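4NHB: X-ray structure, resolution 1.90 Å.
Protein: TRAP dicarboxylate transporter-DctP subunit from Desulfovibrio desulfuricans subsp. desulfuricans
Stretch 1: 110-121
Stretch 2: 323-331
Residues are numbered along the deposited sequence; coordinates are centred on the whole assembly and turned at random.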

ATOM      1  N   MET A 110     -11.123  -8.448  -0.849  1.00 15.58           N
ATOM      2  CA  MET A 110     -12.107  -9.011  -1.779  1.00 24.18           C
ATOM      3  C   MET A 110     -12.955  -7.966  -2.479  1.00 24.80           C
ATOM      4  O   MET A 110     -14.086  -8.252  -2.865  1.00 25.26           O
ATOM      5  CB  MET A 110     -13.069  -9.931  -1.016  1.00 23.50           C
ATOM      6  CG  MET A 110     -12.393 -10.958  -0.173  1.00 23.93           C
ATOM      7  SD  MET A 110     -11.250 -11.911  -1.165  1.00 30.81           S
ATOM      8  CE  MET A 110     -12.171 -12.160  -2.688  1.00 43.66           C
ATOM      9  N   LEU A 111     -12.464  -6.750  -2.619  1.00 21.66           N
ATOM     10  CA  LEU A 111     -13.342  -5.714  -3.171  1.00 19.60           C
ATOM     11  C   LEU A 111     -13.198  -5.543  -4.689  1.00 20.13           C
ATOM     12  O   LEU A 111     -14.195  -5.310  -5.389  1.00 18.19           O
ATOM     13  CB  LEU A 111     -13.119  -4.396  -2.467  1.00 15.71           C
ATOM     14  CG  LEU A 111     -14.046  -3.288  -2.995  1.00 15.49           C
ATOM     15  CD1 LEU A 111     -15.533  -3.604  -2.778  1.00 16.29           C
ATOM     16  CD2 LEU A 111     -13.683  -1.961  -2.375  1.00 16.97           C
ATOM     17  N   PHE A 112     -11.966  -5.646  -5.192  1.00 14.45           N
ATOM     18  CA  PHE A 112     -11.685  -5.418  -6.607  1.00 17.07           C
ATOM     19  C   PHE A 112     -11.384  -6.682  -7.382  1.00 18.87           C
ATOM     20  O   PHE A 112     -10.645  -7.530  -6.930  1.00 20.23           O
ATOM     21  CB  PHE A 112     -10.513  -4.438  -6.757  1.00 15.17           C
ATOM     22  CG  PHE A 112     -10.758  -3.128  -6.072  1.00 11.97           C
ATOM     23  CD1 PHE A 112     -11.824  -2.313  -6.479  1.00 11.79           C
ATOM     24  CD2 PHE A 112      -9.979  -2.733  -4.997  1.00  6.57           C
ATOM     25  CE1 PHE A 112     -12.093  -1.109  -5.848  1.00 14.51           C
ATOM     26  CE2 PHE A 112     -10.237  -1.519  -4.359  1.00 12.71           C
ATOM     27  CZ  PHE A 112     -11.303  -0.710  -4.789  1.00 20.06           C
ATOM     28  N   ASP A 113     -11.881  -6.738  -8.608  1.00 11.90           N
ATOM     29  CA  ASP A 113     -11.844  -7.940  -9.415  1.00 14.84           C
ATOM     30  C   ASP A 113     -10.427  -8.078 -10.020  1.00 19.34           C
ATOM     31  O   ASP A 113      -9.937  -9.186 -10.247  1.00 24.49           O
ATOM     32  CB  ASP A 113     -12.868  -7.846 -10.543  1.00 16.08           C
ATOM     33  CG  ASP A 113     -14.310  -7.953 -10.068  1.00 22.51           C
ATOM     34  OD1 ASP A 113     -14.556  -8.518  -8.998  1.00 27.61           O
ATOM     35  OD2 ASP A 113     -15.204  -7.489 -10.798  1.00 30.43           O
ATOM     36  N   ASN A 114      -9.794  -6.928 -10.268  1.00 17.04           N
ATOM     37  CA  ASN A 114      -8.477  -6.831 -10.869  1.00  9.74           C
ATOM     38  C   ASN A 114      -7.955  -5.389 -10.733  1.00 10.99           C
ATOM     39  O   ASN A 114      -8.647  -4.511 -10.222  1.00  9.70           O
ATOM     40  CB  ASN A 114      -8.575  -7.222 -12.321  1.00 15.19           C
ATOM     41  CG  ASN A 114      -9.742  -6.578 -12.999  1.00 15.58           C
ATOM     42  OD1 ASN A 114      -9.850  -5.350 -13.048  1.00 17.59           O
ATOM     43  ND2 ASN A 114     -10.648  -7.396 -13.519  1.00 21.52           N
ATOM     44  N   LEU A 115      -6.739  -5.142 -11.204  1.00 10.76           N
ATOM     45  CA  LEU A 115      -6.163  -3.832 -11.116  1.00 12.24           C
ATOM     46  C   LEU A 115      -6.999  -2.763 -11.822  1.00 16.28           C
ATOM     47  O   LEU A 115      -7.049  -1.638 -11.345  1.00 10.14           O
ATOM     48  CB  LEU A 115      -4.766  -3.812 -11.709  1.00 20.11           C
ATOM     49  CG  LEU A 115      -3.615  -4.264 -10.842  1.00 16.45           C
ATOM     50  CD1 LEU A 115      -2.341  -4.204 -11.689  1.00 18.00           C
ATOM     51  CD2 LEU A 115      -3.479  -3.383  -9.602  1.00 15.95           C
ATOM     52  N   ASP A 116      -7.601  -3.099 -12.969  1.00  8.67           N
ATOM     53  CA  ASP A 116      -8.296  -2.103 -13.760  1.00 11.31           C
ATOM     54  C   ASP A 116      -9.539  -1.617 -13.016  1.00  9.34           C
ATOM     55  O   ASP A 116      -9.841  -0.430 -13.030  1.00 15.39           O
ATOM     56  CB  ASP A 116      -8.689  -2.644 -15.132  1.00 11.84           C
ATOM     57  CG  ASP A 116      -7.488  -2.838 -16.058  1.00 28.41           C
ATOM     58  OD1 ASP A 116      -6.524  -2.056 -15.967  1.00 25.61           O
ATOM     59  OD2 ASP A 116      -7.528  -3.785 -16.873  1.00 40.23           O
ATOM     60  N   HIS A 117     -10.217  -2.549 -12.340  1.00 10.54           N
ATOM     61  CA  HIS A 117     -11.353  -2.230 -11.498  1.00  7.85           C
ATOM     62  C   HIS A 117     -10.874  -1.263 -10.409  1.00  7.67           C
ATOM     63  O   HIS A 117     -11.471  -0.204 -10.202  1.00 11.06           O
ATOM     64  CB  HIS A 117     -11.966  -3.523 -10.888  1.00 11.62           C
ATOM     65  CG  HIS A 117     -13.153  -3.284 -10.004  1.00 11.34           C
ATOM     66  ND1 HIS A 117     -13.798  -4.287  -9.324  1.00 13.48           N
ATOM     67  CD2 HIS A 117     -13.812  -2.139  -9.693  1.00 18.27           C
ATOM     68  CE1 HIS A 117     -14.801  -3.778  -8.631  1.00 15.50           C
ATOM     69  NE2 HIS A 117     -14.829  -2.474  -8.838  1.00 16.17           N
ATOM     70  N   ALA A 118      -9.810  -1.634  -9.701  1.00  8.35           N
ATOM     71  CA  ALA A 118      -9.340  -0.832  -8.588  1.00  8.22           C
ATOM     72  C   ALA A 118      -8.944   0.545  -9.081  1.00 13.87           C
ATOM     73  O   ALA A 118      -9.158   1.528  -8.401  1.00  9.78           O
ATOM     74  CB  ALA A 118      -8.170  -1.507  -7.883  1.00 10.67           C
ATOM     75  N   ARG A 119      -8.338   0.635 -10.259  1.00 14.63           N
ATOM     76  CA  ARG A 119      -7.925   1.957 -10.758  1.00 11.17           C
ATOM     77  C   ARG A 119      -9.113   2.865 -11.090  1.00 14.55           C
ATOM     78  O   ARG A 119      -9.051   4.056 -10.817  1.00 15.90           O
ATOM     79  CB  ARG A 119      -7.003   1.830 -11.991  1.00 14.84           C
ATOM     80  CG  ARG A 119      -6.442   3.178 -12.453  1.00 15.60           C
ATOM     81  CD  ARG A 119      -5.724   3.089 -13.777  1.00 16.45           C
ATOM     82  NE  ARG A 119      -4.935   4.297 -13.997  1.00 11.06           N
ATOM     83  CZ  ARG A 119      -3.952   4.417 -14.896  1.00 14.10           C
ATOM     84  NH1 ARG A 119      -3.305   5.559 -14.992  1.00 18.31           N
ATOM     85  NH2 ARG A 119      -3.632   3.430 -15.702  1.00 14.67           N
ATOM     86  N   ARG A 120     -10.155   2.328 -11.736  1.00 11.13           N
ATOM     87  CA  ARG A 120     -11.379   3.082 -11.924  1.00 11.89           C
ATOM     88  C   ARG A 120     -11.893   3.628 -10.594  1.00 16.24           C
ATOM     89  O   ARG A 120     -12.223   4.800 -10.492  1.00 16.48           O
ATOM     90  CB  ARG A 120     -12.461   2.248 -12.603  1.00  9.96           C
ATOM     91  CG  ARG A 120     -12.128   1.878 -14.031  1.00 12.27           C
ATOM     92  CD  ARG A 120     -13.321   1.280 -14.778  1.00 17.62           C
ATOM     93  NE  ARG A 120     -13.809  -0.010 -14.266  1.00 13.44           N
ATOM     94  CZ  ARG A 120     -13.299  -1.202 -14.576  1.00 10.77           C
ATOM     95  NH1 ARG A 120     -12.252  -1.308 -15.382  1.00 20.64           N
ATOM     96  NH2 ARG A 120     -13.836  -2.294 -14.075  1.00 16.22           N
ATOM     97  N   ALA A 121     -11.956   2.794  -9.566  1.00  9.61           N
ATOM     98  CA  ALA A 121     -12.472   3.245  -8.270  1.00 13.15           C
ATOM     99  C   ALA A 121     -11.552   4.276  -7.638  1.00 13.17           C
ATOM    100  O   ALA A 121     -11.994   5.272  -7.058  1.00 16.36           O
ATOM    101  CB  ALA A 121     -12.655   2.059  -7.304  1.00 15.12           C
ATOM    102  N   ILE A 323     -19.227   3.707   0.377  1.00 20.31           N
ATOM    103  CA  ILE A 323     -17.919   3.465  -0.166  1.00 19.34           C
ATOM    104  C   ILE A 323     -17.935   2.156  -0.936  1.00 17.32           C
ATOM    105  O   ILE A 323     -17.491   2.105  -2.079  1.00 16.88           O
ATOM    106  CB  ILE A 323     -16.837   3.501   0.960  1.00 15.22           C
ATOM    107  CG1 ILE A 323     -16.709   4.935   1.483  1.00 17.82           C
ATOM    108  CG2 ILE A 323     -15.451   3.019   0.435  1.00 16.56           C
ATOM    109  CD1 ILE A 323     -15.916   5.065   2.735  1.00 17.50           C
ATOM    110  N   LEU A 324     -18.443   1.096  -0.308  1.00 16.02           N
ATOM    111  CA  LEU A 324     -18.519  -0.211  -0.938  1.00 11.85           C
ATOM    112  C   LEU A 324     -19.346  -0.133  -2.225  1.00 18.33           C
ATOM    113  O   LEU A 324     -18.966  -0.665  -3.279  1.00 16.63           O
ATOM    114  CB  LEU A 324     -19.172  -1.209   0.032  1.00 18.52           C
ATOM    115  CG  LEU A 324     -18.412  -1.532   1.321  1.00 18.44           C
ATOM    116  CD1 LEU A 324     -19.254  -2.388   2.224  1.00 16.50           C
ATOM    117  CD2 LEU A 324     -17.144  -2.233   0.993  1.00 18.05           C
ATOM    118  N   ASP A 325     -20.491   0.526  -2.126  1.00 17.44           N
ATOM    119  CA  ASP A 325     -21.373   0.715  -3.274  1.00 14.23           C
ATOM    120  C   ASP A 325     -20.655   1.395  -4.444  1.00 19.19           C
ATOM    121  O   ASP A 325     -20.878   1.026  -5.609  1.00 20.47           O
ATOM    122  CB  ASP A 325     -22.596   1.561  -2.893  1.00 20.78           C
ATOM    123  CG  ASP A 325     -23.645   0.788  -2.110  1.00 24.44           C
ATOM    124  OD1 ASP A 325     -23.600  -0.456  -2.042  1.00 23.67           O
ATOM    125  OD2 ASP A 325     -24.535   1.450  -1.553  1.00 23.36           O
ATOM    126  N   SER A 326     -19.835   2.413  -4.156  1.00 19.57           N
ATOM    127  CA  SER A 326     -19.136   3.127  -5.227  1.00 19.60           C
ATOM    128  C   SER A 326     -18.140   2.208  -5.913  1.00 16.46           C
ATOM    129  O   SER A 326     -17.989   2.253  -7.139  1.00 16.18           O
ATOM    130  CB  SER A 326     -18.432   4.401  -4.741  1.00 17.10           C
ATOM    131  OG  SER A 326     -17.425   4.138  -3.766  1.00 25.20           O
ATOM    132  N   ALA A 327     -17.453   1.365  -5.137  1.00 16.64           N
ATOM    133  CA  ALA A 327     -16.477   0.464  -5.727  1.00 13.51           C
ATOM    134  C   ALA A 327     -17.177  -0.504  -6.640  1.00 17.56           C
ATOM    135  O   ALA A 327     -16.700  -0.773  -7.754  1.00 16.06           O
ATOM    136  CB  ALA A 327     -15.733  -0.298  -4.659  1.00 15.09           C
ATOM    137  N   ASP A 328     -18.295  -1.041  -6.155  1.00 15.33           N
ATOM    138  CA  ASP A 328     -19.082  -1.971  -6.958  1.00 20.62           C
ATOM    139  C   ASP A 328     -19.606  -1.313  -8.237  1.00 21.21           C
ATOM    140  O   ASP A 328     -19.758  -1.979  -9.251  1.00 22.30           O
ATOM    141  CB  ASP A 328     -20.258  -2.553  -6.175  1.00 26.08           C
ATOM    142  CG  ASP A 328     -21.119  -3.476  -7.031  1.00 46.80           C
ATOM    143  OD1 ASP A 328     -20.625  -4.562  -7.423  1.00 47.38           O
ATOM    144  OD2 ASP A 328     -22.284  -3.111  -7.337  1.00 56.48           O
ATOM    145  N   SER A 329     -19.877  -0.019  -8.205  1.00 17.66           N
ATOM    146  CA  SER A 329     -20.383   0.641  -9.405  1.00 13.23           C
ATOM    147  C   SER A 329     -19.375   0.589 -10.553  1.00 19.40           C
ATOM    148  O   SER A 329     -19.755   0.684 -11.718  1.00 24.88           O
ATOM    149  CB  SER A 329     -20.802   2.073  -9.119  1.00 15.18           C
ATOM    150  OG  SER A 329     -19.702   2.954  -9.012  1.00 16.04           O
ATOM    151  N   TYR A 330     -18.089   0.449 -10.231  1.00 14.60           N
ATOM    152  CA  TYR A 330     -17.042   0.469 -11.247  1.00 12.35           C
ATOM    153  C   TYR A 330     -16.675  -0.928 -11.769  1.00 11.64           C
ATOM    154  O   TYR A 330     -15.768  -1.086 -12.618  1.00 17.27           O
ATOM    155  CB  TYR A 330     -15.781   1.179 -10.732  1.00 18.04           C
ATOM    156  CG  TYR A 330     -15.916   2.683 -10.531  1.00 15.65           C
ATOM    157  CD1 TYR A 330     -15.862   3.562 -11.614  1.00 16.97           C
ATOM    158  CD2 TYR A 330     -16.086   3.220  -9.255  1.00 17.55           C
ATOM    159  CE1 TYR A 330     -15.985   4.929 -11.432  1.00 16.72           C
ATOM    160  CE2 TYR A 330     -16.191   4.574  -9.067  1.00 20.47           C
ATOM    161  CZ  TYR A 330     -16.151   5.431 -10.166  1.00 19.05           C
ATOM    162  OH  TYR A 330     -16.267   6.791  -9.973  1.00 21.22           O
ATOM    163  N   ARG A 331     -17.374  -1.940 -11.275  1.00 15.34           N
ATOM    164  CA  ARG A 331     -17.039  -3.319 -11.613  1.00 18.48           C
ATOM    165  C   ARG A 331     -17.452  -3.610 -13.044  1.00 17.97           C
ATOM    166  O   ARG A 331     -18.514  -3.120 -13.447  1.00 19.57           O
ATOM    167  CB  ARG A 331     -17.739  -4.271 -10.637  1.00 19.38           C
ATOM    168  CG  ARG A 331     -17.942  -5.670 -11.154  1.00 21.35           C
ATOM    169  CD  ARG A 331     -18.608  -6.552 -10.099  1.00 23.73           C
ATOM    170  NE  ARG A 331     -17.620  -6.939  -9.105  1.00 25.98           N
ATOM    171  CZ  ARG A 331     -17.493  -6.416  -7.887  1.00 29.82           C
ATOM    172  NH1 ARG A 331     -18.330  -5.490  -7.445  1.00 36.27           N
ATOM    173  NH2 ARG A 331     -16.511  -6.844  -7.102  1.00 27.28           N
TER
HETATM  174  O   HOH W   1     -16.497  -3.781  -5.897  1.00 20.21           O

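The apolar centre of this contact is built around a small side chain, that of Ala327. Ala327 points its CB toward the other stretch, and two larger residues close over that methyl: Leu111 brings CD2 to 3.5 Å from Ala327 CB, and Phe112 brings CE1 to 3.9 Å from the same atom. Neither larger residue directs its CA-to-CB bond at the partner; Leu111 starts sideways and Phe112 away, and each reaches back with the end of its side chain. Leu111, with chi1 t and chi2 p, also sets CD1 4.3 Å from Leu324 CD2, extending the apolar patch one turn back along the second helix. The backbones come close at two alanines: the CA atoms of Ala121 and Ala327 are 5.5 Å apart.

Ala121 also meets Tyr330, the residue most covered by the opposite stretch. Its ring lies against the first helix, with Ala121 CA 4.2 Å from the centroid in an off-centre CH-pi contact and Ala121 CB 4.1 Å from Tyr330 CD2. The aromatic surface thus packs on backbone as well as on a methyl.

Polar groups take over around Ala327 O and the last residues of the second stretch. His117 NE2 donates to Ala327 O at 2.8 Å, almost straight at 177°, while His117 ND1 accepts from Asp113 N at 3.2 Å. That pairing orients the ring: one nitrogen is held by its own stretch, and the other donates across the contact. The same ring offers a face to Arg331, whose CA sits 3.8 Å from its centroid. The start of the first helix is secured separately, by the capping bond from His117 N to Asn114 OD1 at 2.9 Å.

Farther out, Arg120 makes a two-pronged grip on a single carbonyl, with NE 2.8 Å and NH2 2.7 Å from Tyr330 O. The acceptor lies near the guanidinium plane, as a chelating arrangement requires.

Arg331 forms a salt bridge with Asp113, NE lying 3.0 Å from OD2. The bond of better geometry is from Arg331 NH2 to Asp113 OD1, 3.2 Å at 153°; both bonds from NE are weak. On its own side, Arg331 NH1 is only 2.5 Å from Asp328 OD1, a second salt bridge, so one guanidinium links acids from both stretches. A water donates to Leu111 O at 2.8 Å and accepts a weak bond from Arg331 NH1 at 2.9 Å, so that the polar edge joins charged groups and a backbone carbonyl.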